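Local coordinates for protein translation initiation factor 4E (Ascaris suum, PDB 3M94) that binds a trimethylguanosine cap analogue and probably recognises the mRNA 5' cap to start translation, at residues E98-I103 with C116-N121; Q90-Y95 with D127-W132. All blocks are in the same frame, centred on the assembly; numbering follows the deposited sequence.

Contacts 1 and 2 sit side by side, their centres about 8 Å apart, along one helix. Helix 88-104 supplies the first segment of both: its earlier half makes contact 2 and its later half contact 1. The other two segments lie on strands 115-121 and 127-133, which follow each other in the chain and are antiparallel neighbours in the sheet. The chain order is 90-95, 98-103, 116-121, 127-132, which nests contact 1 inside contact 2. The strands are joined by backbone bonds such as Ser-130 N to Val-119 O. The helix covers one face of this pair. Asn-121 and Lys-128 reach the cap analogue on the other face. Both contacts thus place the helix behind strands that line the pocket.

Contact 1 (E98-I103 with C116-N121); sequences ELLMAI and CGAVVN. With M7M (N,N,7-trimethylguanosine 5'-(trihydrogen diphosphate)), chain C.
Ala-118 of strand 116-121 is the residue on which Leu-99, Leu-100 and Ile-103 of helix 98-103 converge. Cys-116 lies near the start of the strand. Cys-116 and Gly-117 both face Trp-132 of the next strand, which makes a classic beta bulge. Gly-117 has no side chain; it lies beside Ile-103, whose CD1 goes on to touch Ala-118. Ala-118 turns its CB toward the helix. Leu-99 CD2 comes closest to that methyl, at 3.7 Å, and Leu-99 CG lies 3.9 Å from the same CB. Leu-99 swings its CG away from the backbone N, to the side of the carbonyl carbon (chi1 -177°), a setting that sends the fork across to the strand. Ile-103 CD1 meets Ala-118 CB at 4.1 Å. Its chain is extended beyond CG1, so the touching atom is the very tip. Leu-100 approaches less closely, with CD2 at 4.4 Å from Ala-118 CB. The helix and strand axes run antiparallel (173°) and approach to 9.1 Å. This is the eIF4E fold, in which helices pack on one face of a curved antiparallel sheet and the cap binds on the other. Leu-99 also touches Leu-149 of helix 139-153, so the two helices meet over the sheet. Val-119 points away from the helix and packs on Trp-132, Tyr-58 and Phe-60. Asn-121 ends the strand in the ligand pocket. Its ND2 is hydrogen-bonded to Asp-56 OD1, which would help to fix the amide. The same ND2 lies 3.4 Å from OBJ of the cap analogue's diphosphate.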
loop_
_atom_site.group_PDB
_atom_site.type_symbol
_atom_site.label_atom_id
_atom_site.label_comp_id
_atom_site.label_asym_id
_atom_site.label_seq_id
_atom_site.Cartn_x
_atom_site.Cartn_y
_atom_site.Cartn_z
ATOM N N GLU A 98 0.709 -8.945 -3.242
ATOM C CA GLU A 98 1.114 -8.466 -4.576
ATOM C C GLU A 98 1.569 -6.996 -4.565
ATOM O O GLU A 98 2.554 -6.644 -5.210
ATOM C CB GLU A 98 -0.013 -8.631 -5.610
ATOM C CG GLU A 98 -0.429 -10.082 -5.908
ATOM C CD GLU A 98 0.704 -10.946 -6.452
ATOM O OE1 GLU A 98 1.505 -10.453 -7.262
ATOM O OE2 GLU A 98 0.790 -12.131 -6.080
ATOM N N LEU A 99 0.851 -6.141 -3.838
ATOM C CA LEU A 99 1.250 -4.737 -3.753
ATOM C C LEU A 99 2.601 -4.564 -3.047
ATOM O O LEU A 99 3.433 -3.781 -3.498
ATOM C CB LEU A 99 0.160 -3.884 -3.093
ATOM C CG LEU A 99 0.414 -2.382 -3.001
ATOM C CD1 LEU A 99 0.797 -1.787 -4.362
ATOM C CD2 LEU A 99 -0.837 -1.691 -2.452
ATOM N N LEU A 100 2.826 -5.304 -1.963
ATOM C CA LEU A 100 4.101 -5.242 -1.258
ATOM C C LEU A 100 5.265 -5.687 -2.163
ATOM O O LEU A 100 6.313 -5.033 -2.204
ATOM C CB LEU A 100 4.072 -6.106 0.010
ATOM C CG LEU A 100 3.086 -5.708 1.127
ATOM C CD1 LEU A 100 3.331 -6.528 2.351
ATOM C CD2 LEU A 100 3.097 -4.205 1.481
ATOM N N MET A 101 5.089 -6.796 -2.866
ATOM C CA MET A 101 6.135 -7.285 -3.778
ATOM C C MET A 101 6.415 -6.289 -4.913
ATOM O O MET A 101 7.576 -6.080 -5.282
ATOM C CB MET A 101 5.763 -8.646 -4.345
ATOM C CG MET A 101 5.833 -9.740 -3.294
ATOM S SD MET A 101 5.711 -11.378 -3.995
ATOM C CE MET A 101 4.031 -11.367 -4.630
ATOM N N ALA A 102 5.350 -5.681 -5.440
ATOM C CA ALA A 102 5.480 -4.690 -6.520
ATOM C C ALA A 102 6.265 -3.480 -6.025
ATOM O O ALA A 102 7.159 -3.033 -6.706
ATOM C CB ALA A 102 4.116 -4.279 -7.071
ATOM N N ILE A 103 5.981 -2.997 -4.815
ATOM C CA ILE A 103 6.742 -1.862 -4.300
ATOM C C ILE A 103 8.195 -2.138 -3.895
ATOM O O ILE A 103 9.079 -1.420 -4.355
ATOM C CB ILE A 103 5.991 -0.991 -3.245
ATOM C CG1 ILE A 103 5.937 -1.651 -1.867
ATOM C CG2 ILE A 103 4.604 -0.563 -3.789
ATOM C CD1 ILE A 103 5.149 -0.810 -0.802
ATOM N N CYS A 116 5.159 6.547 -1.798
ATOM C CA CYS A 116 5.451 6.684 -0.381
ATOM C C CYS A 116 5.287 5.362 0.351
ATOM O O CYS A 116 6.152 4.978 1.137
ATOM C CB CYS A 116 4.549 7.732 0.253
ATOM S SG CYS A 116 4.721 9.294 -0.558
ATOM N N GLY A 117 4.172 4.678 0.109
ATOM C CA GLY A 117 3.969 3.368 0.699
ATOM C C GLY A 117 2.598 2.800 0.432
ATOM O O GLY A 117 1.799 3.408 -0.286
ATOM N N ALA A 118 2.324 1.641 1.018
ATOM C CA ALA A 118 1.026 0.970 0.864
ATOM C C ALA A 118 0.264 0.858 2.182
ATOM O O ALA A 118 0.869 0.803 3.261
ATOM C CB ALA A 118 1.229 -0.406 0.287
ATOM N N VAL A 119 -1.063 0.771 2.081
ATOM C CA VAL A 119 -1.921 0.664 3.254
ATOM C C VAL A 119 -3.037 -0.347 3.022
ATOM O O VAL A 119 -3.727 -0.310 1.987
ATOM C CB VAL A 119 -2.603 2.020 3.578
ATOM C CG1 VAL A 119 -3.458 1.928 4.869
ATOM C CG2 VAL A 119 -1.581 3.134 3.680
ATOM N N VAL A 120 -3.228 -1.241 3.991
ATOM C CA VAL A 120 -4.448 -2.014 4.030
ATOM C C VAL A 120 -5.254 -1.652 5.280
ATOM O O VAL A 120 -4.738 -1.718 6.402
ATOM C CB VAL A 120 -4.207 -3.544 3.880
ATOM C CG1 VAL A 120 -3.187 -4.065 4.896
ATOM C CG2 VAL A 120 -5.548 -4.327 3.972
ATOM N N ASN A 121 -6.507 -1.240 5.068
ATOM C CA ASN A 121 -7.452 -0.987 6.152
ATOM C C ASN A 121 -8.436 -2.146 6.187
ATOM O O ASN A 121 -9.094 -2.428 5.185
ATOM C CB ASN A 121 -8.214 0.332 5.930
ATOM C CG ASN A 121 -7.282 1.506 5.639
ATOM O OD1 ASN A 121 -7.289 2.047 4.536
ATOM N ND2 ASN A 121 -6.470 1.897 6.627
HETATM O OAX M7M C . -13.322 5.589 7.650
HETATM O OAY M7M C . -12.757 3.304 6.905
HETATM P PAZ M7M C . -12.210 4.433 7.706
HETATM O OBA M7M C . -11.833 4.199 9.129
HETATM O OBB M7M C . -3.001 10.494 9.080
HETATM C CBC M7M C . -4.349 8.291 8.131
HETATM O OBD M7M C . -10.922 5.023 6.955
HETATM N NBE M7M C . -3.793 11.534 10.895
HETATM C CBF M7M C . -3.850 10.574 9.979
HETATM C CBG M7M C . -4.897 9.705 10.079
HETATM N NBH M7M C . -5.153 8.698 9.290
HETATM C CBI M7M C . -6.254 8.129 9.750
HETATM O OBJ M7M C . -9.100 3.635 7.944
HETATM P PBK M7M C . -9.436 5.007 7.556
HETATM O OBL M7M C . -8.574 5.797 6.644
HETATM C CBM M7M C . -4.721 11.605 11.846
HETATM N NBN M7M C . -5.745 10.755 11.946
HETATM C CBO M7M C . -5.838 9.783 11.046
HETATM N NBP M7M C . -6.662 8.789 10.824
HETATM C CBQ M7M C . -7.847 8.468 11.617
HETATM O OBR M7M C . -8.508 7.323 11.112
HETATM C CBS M7M C . -9.672 7.659 10.378
HETATM C CBT M7M C . -9.525 7.183 8.951
HETATM O OBU M7M C . -9.664 5.785 8.916
HETATM N NBV M7M C . -4.586 12.592 12.714
HETATM C CBW M7M C . -5.543 12.745 13.776
HETATM C CBX M7M C . -8.792 9.617 11.448
HETATM C CBY M7M C . -9.680 9.159 10.325
HETATM C CBZ M7M C . -3.473 13.498 12.570
HETATM O OCA M7M C . -9.504 9.727 12.666
HETATM O OCB M7M C . -11.009 9.634 10.456
#

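Contact 2 (Q90-Y95 with D127-W132); sequences QLLDHY and DKVSLW. With M7M (N,N,7-trimethylguanosine 5'-(trihydrogen diphosphate)), chain C.
Leu-92 of helix 90-95 reaches across to Asp-127 and Val-129 of strand 127-132. In the eIF4E fold this helix lies on the face of the sheet away from the cap. Helix and strand run roughly parallel here, at 24°, with their axes 9.5 Å apart. Leu-92 CB points at the strand, and the first torsion places CG trans to the backbone N (chi1 -170°). CG carries the fork on to the strand, where its two methyls part. CD1 sits 3.6 Å from Asp-127 CB and also meets Val-129 CG2, at 4.1 Å. CD2 lies against the carboxylate, 3.6 Å from Asp-127 OD2. The two side chains cross at about a right angle. That carboxylate is held by others: OD2 forms a salt bridge with Arg-88, and OD1 accepts a hydrogen bond from Arg-123 N. Arg-123 itself binds the cap analogue.

One turn on, Tyr-95 CB touches Val-129 CG2 at 4.2 Å. Leu-91 CB covers one face of the tyrosine ring, over its centre. Val-129 thus takes both Leu-92 and Tyr-95 on a single methyl. Lys-128, between Asp-127 and Val-129 in the strand, points away from the helix, and its chain runs to the ligand. It bends at the third torsion (chi3 -74°). Lys-128 NZ donates a hydrogen bond of 2.9 Å to OAY of the diphosphate, and a weak one of 3.4 Å to the bridging oxygen OBD.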
loop_
_atom_site.group_PDB
_atom_site.type_symbol
_atom_site.label_atom_id
_atom_site.label_comp_id
_atom_site.label_asym_id
_atom_site.label_seq_id
_atom_site.Cartn_x
_atom_site.Cartn_y
_atom_site.Cartn_z
ATOM N N GLN A 90 -11.008 -14.227 -0.605
ATOM C CA GLN A 90 -10.169 -14.643 -1.738
ATOM C C GLN A 90 -9.256 -13.553 -2.329
ATOM O O GLN A 90 -8.299 -13.870 -3.023
ATOM C CB GLN A 90 -10.993 -15.346 -2.840
ATOM C CG GLN A 90 -12.411 -14.813 -3.084
ATOM C CD GLN A 90 -13.463 -15.361 -2.108
ATOM O OE1 GLN A 90 -13.301 -16.438 -1.516
ATOM N NE2 GLN A 90 -14.553 -14.615 -1.945
ATOM N N LEU A 91 -9.534 -12.281 -2.043
ATOM C CA LEU A 91 -8.762 -11.177 -2.634
ATOM C C LEU A 91 -7.888 -10.372 -1.654
ATOM O O LEU A 91 -6.830 -9.875 -2.046
ATOM C CB LEU A 91 -9.667 -10.216 -3.416
ATOM C CG LEU A 91 -10.470 -10.730 -4.625
ATOM C CD1 LEU A 91 -11.436 -9.653 -5.150
ATOM C CD2 LEU A 91 -9.557 -11.234 -5.744
ATOM N N LEU A 92 -8.321 -10.225 -0.401
ATOM C CA LEU A 92 -7.622 -9.319 0.525
ATOM C C LEU A 92 -6.099 -9.593 0.662
ATOM O O LEU A 92 -5.280 -8.717 0.344
ATOM C CB LEU A 92 -8.306 -9.241 1.891
ATOM C CG LEU A 92 -7.731 -8.118 2.766
ATOM C CD1 LEU A 92 -7.914 -6.757 2.063
ATOM C CD2 LEU A 92 -8.346 -8.100 4.153
ATOM N N ASP A 93 -5.735 -10.800 1.093
ATOM C CA ASP A 93 -4.316 -11.164 1.271
ATOM C C ASP A 93 -3.515 -11.175 -0.027
ATOM O O ASP A 93 -2.351 -10.766 -0.039
ATOM C CB ASP A 93 -4.168 -12.509 1.980
ATOM C CG ASP A 93 -4.753 -12.497 3.373
ATOM O OD1 ASP A 93 -4.921 -11.398 3.953
ATOM O OD2 ASP A 93 -5.069 -13.597 3.877
ATOM N N HIS A 94 -4.139 -11.643 -1.104
ATOM C CA HIS A 94 -3.514 -11.648 -2.425
ATOM C C HIS A 94 -3.199 -10.218 -2.882
ATOM O O HIS A 94 -2.073 -9.927 -3.261
ATOM C CB HIS A 94 -4.417 -12.364 -3.433
ATOM C CG HIS A 94 -3.832 -12.470 -4.808
ATOM N ND1 HIS A 94 -2.924 -13.448 -5.157
ATOM C CD2 HIS A 94 -4.047 -11.737 -5.929
ATOM C CE1 HIS A 94 -2.590 -13.302 -6.429
ATOM N NE2 HIS A 94 -3.254 -12.269 -6.920
ATOM N N TYR A 95 -4.196 -9.334 -2.834
ATOM C CA TYR A 95 -4.010 -7.928 -3.193
ATOM C C TYR A 95 -2.869 -7.274 -2.401
ATOM O O TYR A 95 -1.983 -6.659 -2.987
ATOM C CB TYR A 95 -5.311 -7.146 -2.997
ATOM C CG TYR A 95 -6.328 -7.238 -4.137
ATOM C CD1 TYR A 95 -7.502 -6.482 -4.095
ATOM C CD2 TYR A 95 -6.112 -8.055 -5.258
ATOM C CE1 TYR A 95 -8.454 -6.536 -5.136
ATOM C CE2 TYR A 95 -7.056 -8.114 -6.313
ATOM C CZ TYR A 95 -8.231 -7.354 -6.233
ATOM O OH TYR A 95 -9.170 -7.390 -7.251
ATOM N N ASP A 127 -12.973 -3.915 3.162
ATOM C CA ASP A 127 -11.546 -3.595 3.262
ATOM C C ASP A 127 -11.064 -2.721 2.098
ATOM O O ASP A 127 -11.668 -2.725 1.025
ATOM C CB ASP A 127 -10.730 -4.876 3.320
ATOM C CG ASP A 127 -11.345 -5.914 4.225
ATOM O OD1 ASP A 127 -11.408 -5.700 5.463
ATOM O OD2 ASP A 127 -11.771 -6.953 3.685
ATOM N N LYS A 128 -9.976 -1.983 2.335
ATOM C CA LYS A 128 -9.359 -1.090 1.366
ATOM C C LYS A 128 -7.843 -1.329 1.304
ATOM O O LYS A 128 -7.170 -1.382 2.341
ATOM C CB LYS A 128 -9.635 0.370 1.739
ATOM C CG LYS A 128 -11.129 0.760 1.662
ATOM C CD LYS A 128 -11.413 2.172 2.150
ATOM C CE LYS A 128 -11.319 2.293 3.657
ATOM N NZ LYS A 128 -11.947 3.571 4.098
ATOM N N VAL A 129 -7.330 -1.507 0.088
ATOM C CA VAL A 129 -5.888 -1.547 -0.179
ATOM C C VAL A 129 -5.571 -0.284 -0.974
ATOM O O VAL A 129 -6.212 -0.029 -1.991
ATOM C CB VAL A 129 -5.497 -2.821 -0.967
ATOM C CG1 VAL A 129 -4.011 -2.807 -1.366
ATOM C CG2 VAL A 129 -5.824 -4.081 -0.173
ATOM N N SER A 130 -4.608 0.509 -0.503
ATOM C CA SER A 130 -4.262 1.784 -1.129
ATOM C C SER A 130 -2.762 1.920 -1.391
ATOM O O SER A 130 -1.945 1.359 -0.658
ATOM C CB SER A 130 -4.685 2.944 -0.243
ATOM O OG SER A 130 -6.084 3.045 -0.208
ATOM N N LEU A 131 -2.413 2.701 -2.408
ATOM C CA LEU A 131 -1.003 3.015 -2.680
ATOM C C LEU A 131 -0.854 4.529 -2.625
ATOM O O LEU A 131 -1.460 5.231 -3.422
ATOM C CB LEU A 131 -0.554 2.446 -4.036
ATOM C CG LEU A 131 0.893 2.703 -4.515
ATOM C CD1 LEU A 131 1.930 2.168 -3.534
ATOM C CD2 LEU A 131 1.121 2.082 -5.899
ATOM N N TRP A 132 -0.042 5.007 -1.686
ATOM C CA TRP A 132 0.178 6.443 -1.458
ATOM C C TRP A 132 1.354 6.978 -2.280
ATOM O O TRP A 132 2.441 6.390 -2.263
ATOM C CB TRP A 132 0.465 6.728 0.025
ATOM C CG TRP A 132 -0.702 6.567 0.966
ATOM C CD1 TRP A 132 -1.789 5.756 0.809
ATOM C CD2 TRP A 132 -0.861 7.207 2.237
ATOM N NE1 TRP A 132 -2.625 5.869 1.886
ATOM C CE2 TRP A 132 -2.083 6.753 2.782
ATOM C CE3 TRP A 132 -0.106 8.140 2.953
ATOM C CZ2 TRP A 132 -2.560 7.186 4.020
ATOM C CZ3 TRP A 132 -0.577 8.572 4.192
ATOM C CH2 TRP A 132 -1.794 8.092 4.711
HETATM O OAX M7M C . -13.322 5.589 7.650
HETATM O OAY M7M C . -12.757 3.304 6.905
HETATM P PAZ M7M C . -12.210 4.433 7.706
HETATM O OBA M7M C . -11.833 4.199 9.129
HETATM O OBB M7M C . -3.001 10.494 9.080
HETATM C CBC M7M C . -4.349 8.291 8.131
HETATM O OBD M7M C . -10.922 5.023 6.955
HETATM N NBE M7M C . -3.793 11.534 10.895
HETATM C CBF M7M C . -3.850 10.574 9.979
HETATM C CBG M7M C . -4.897 9.705 10.079
HETATM N NBH M7M C . -5.153 8.698 9.290
HETATM C CBI M7M C . -6.254 8.129 9.750
HETATM O OBJ M7M C . -9.100 3.635 7.944
HETATM P PBK M7M C . -9.436 5.007 7.556
HETATM O OBL M7M C . -8.574 5.797 6.644
HETATM C CBM M7M C . -4.721 11.605 11.846
HETATM N NBN M7M C . -5.745 10.755 11.946
HETATM C CBO M7M C . -5.838 9.783 11.046
HETATM N NBP M7M C . -6.662 8.789 10.824
HETATM C CBQ M7M C . -7.847 8.468 11.617
HETATM O OBR M7M C . -8.508 7.323 11.112
HETATM C CBS M7M C . -9.672 7.659 10.378
HETATM C CBT M7M C . -9.525 7.183 8.951
HETATM O OBU M7M C . -9.664 5.785 8.916
HETATM N NBV M7M C . -4.586 12.592 12.714
HETATM C CBW M7M C . -5.543 12.745 13.776
HETATM C CBX M7M C . -8.792 9.617 11.448
HETATM C CBY M7M C . -9.680 9.159 10.325
HETATM C CBZ M7M C . -3.473 13.498 12.570
HETATM O OCA M7M C . -9.504 9.727 12.666
HETATM O OCB M7M C . -11.009 9.634 10.456
#